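Local structure of endosialidase (Enterobacteria phage phi92, 4HIZ) at residues T39-I43 with S44-N48. The protein degrades polysialic acid as a phage endosialidase, cleaving alpha-2,8 and probably also alpha-2,9 linkages between sialic acid residues. Numbering follows the deposited sequence.
Sequences TLPDI and SKFKN
The carboxylate of Asp42 lies beside the short 3-10 turn that follows it and meets Ser44 and Lys45. CB and CG of Asp42 lie 4.1 and 3.5 Å from Lys45 CG; CG is anti to the backbone N (chi1 -168°), which carries the carboxylate alongside the turn. In one of two modelled conformers of Ser44, OG donates a hydrogen bond to OD1 of Asp42 at 3.0 Å. The hydroxyl arrives on the syn side, tilted 34° out of the carboxylate plane. Asp42 OD2 rests 3.3 Å from CG of Lys45. The two side chains run side by side, but Lys45 bends at chi2 and chi3, and its NZ makes no salt bridge with Asp42. Both charges are instead paired across the trimer interface: Asp42 OD2 with Lys523 and Lys45 NZ with Asp70, both of the second subunit. The backbone N of His527 of that subunit also donates to OD1, giving two donors in this Ser44 conformer.

Two N-H to O hydrogen bonds, each to the carbonyl three residues earlier, set the 3-10 pattern: Lys45 N to Asp42 O (3.0 Å) and Phe46 N to Ile43 O (3.1 Å). The Phe46 ring turns back along the chain. Its CD1 edge sits 3.2 Å from Asp42 O, near the ring plane, and CE1 touches Pro41 CG at 3.8 Å.

The turn lies in the N-terminal extension, between strands 33-36 and 49-53. Phe46 meets Phe51 of strand 49-53 edge-to-face. Ile43 packs on Phe51 and on Tyr63 of strand 61-64, while the backbones of Lys45 and Lys47 bond to residues of and beside strand 28-31.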
loop_
_atom_site.group_PDB
_atom_site.type_symbol
_atom_site.label_atom_id
_atom_site.label_comp_id
_atom_site.label_asym_id
_atom_site.label_seq_id
_atom_site.Cartn_x
_atom_site.Cartn_y
_atom_site.Cartn_z
ATOM N N THR A 39 2.560 5.687 44.327
ATOM C CA THR A 39 2.737 6.377 43.061
ATOM C C THR A 39 3.065 5.289 42.079
ATOM O O THR A 39 3.587 4.238 42.496
ATOM C CB THR A 39 3.901 7.375 43.145
ATOM O OG1 THR A 39 4.075 8.011 41.875
ATOM C CG2 THR A 39 5.194 6.664 43.476
ATOM N N LEU A 40 2.781 5.476 40.788
ATOM C CA LEU A 40 3.062 4.365 39.850
ATOM C C LEU A 40 4.551 4.151 39.709
ATOM O O LEU A 40 5.295 5.130 39.569
ATOM C CB LEU A 40 2.427 4.569 38.460
ATOM C CG LEU A 40 0.891 4.539 38.492
ATOM C CD1 LEU A 40 0.319 4.815 37.113
ATOM C CD2 LEU A 40 0.383 3.187 38.994
ATOM N N PRO A 41 4.995 2.877 39.730
ATOM C CA PRO A 41 6.415 2.576 39.570
ATOM C C PRO A 41 6.758 2.521 38.082
ATOM O O PRO A 41 5.949 2.914 37.240
ATOM C CB PRO A 41 6.528 1.191 40.196
ATOM C CG PRO A 41 5.229 0.515 39.797
ATOM C CD PRO A 41 4.187 1.642 39.926
ATOM N N ASP A 42 7.949 2.045 37.763
ATOM C CA ASP A 42 8.338 1.896 36.376
ATOM C C ASP A 42 7.677 0.616 35.846
ATOM O O ASP A 42 8.268 -0.461 35.876
ATOM C CB ASP A 42 9.857 1.781 36.312
ATOM C CG ASP A 42 10.396 1.905 34.896
ATOM O OD1 ASP A 42 9.597 1.900 33.931
ATOM O OD2 ASP A 42 11.632 2.004 34.764
ATOM N N ILE A 43 6.442 0.739 35.376
ATOM C CA ILE A 43 5.657 -0.427 34.971
ATOM C C ILE A 43 6.333 -1.302 33.901
ATOM O O ILE A 43 6.221 -2.531 33.930
ATOM C CB ILE A 43 4.231 0.030 34.587
ATOM C CG1 ILE A 43 3.524 0.556 35.831
ATOM C CG2 ILE A 43 3.386 -1.152 33.999
ATOM C CD1 ILE A 43 2.198 1.253 35.502
ATOM N N SER A 44 7.100 -0.685 33.003
ATOM C CA SER A 44 7.710 -1.455 31.924
ATOM C C SER A 44 8.809 -2.410 32.419
ATOM O O SER A 44 9.227 -3.306 31.683
ATOM C CB SER A 44 8.257 -0.518 30.854
ATOM O OG SER A 44 9.232 0.316 31.421
ATOM N N LYS A 45 9.256 -2.235 33.664
ATOM C CA LYS A 45 10.260 -3.123 34.265
ATOM C C LYS A 45 9.652 -4.309 35.041
ATOM O O LYS A 45 10.375 -5.048 35.739
ATOM C CB LYS A 45 11.191 -2.339 35.190
ATOM C CG LYS A 45 11.982 -1.228 34.495
ATOM C CD LYS A 45 12.727 -1.729 33.238
ATOM C CE LYS A 45 13.902 -2.641 33.576
ATOM N NZ LYS A 45 14.695 -3.119 32.370
ATOM N N PHE A 46 8.346 -4.502 34.919
ATOM C CA PHE A 46 7.685 -5.627 35.575
ATOM C C PHE A 46 7.058 -6.499 34.511
ATOM O O PHE A 46 6.647 -5.999 33.438
ATOM C CB PHE A 46 6.527 -5.155 36.438
ATOM C CG PHE A 46 6.931 -4.388 37.666
ATOM C CD1 PHE A 46 7.276 -3.044 37.575
ATOM C CD2 PHE A 46 6.919 -5.005 38.924
ATOM C CE1 PHE A 46 7.610 -2.310 38.721
ATOM C CE2 PHE A 46 7.264 -4.289 40.091
ATOM C CZ PHE A 46 7.612 -2.941 39.991
ATOM N N LYS A 47 6.935 -7.790 34.807
ATOM C CA LYS A 47 5.932 -8.581 34.104
ATOM C C LYS A 47 5.022 -9.252 35.108
ATOM O O LYS A 47 5.361 -9.389 36.289
ATOM C CB LYS A 47 6.571 -9.651 33.200
ATOM C CG LYS A 47 7.214 -10.815 33.944
ATOM C CD LYS A 47 7.496 -11.991 32.998
ATOM C CE LYS A 47 8.237 -13.112 33.730
ATOM N NZ LYS A 47 8.569 -14.254 32.846
ATOM N N ASN A 48 3.843 -9.625 34.636
ATOM C CA ASN A 48 2.875 -10.354 35.457
ATOM C C ASN A 48 2.552 -9.636 36.773
ATOM O O ASN A 48 2.414 -10.275 37.811
ATOM C CB ASN A 48 3.407 -11.755 35.759
ATOM C CG ASN A 48 3.780 -12.520 34.495
ATOM O OD1 ASN A 48 3.267 -12.245 33.409
ATOM N ND2 ASN A 48 4.667 -13.488 34.637
#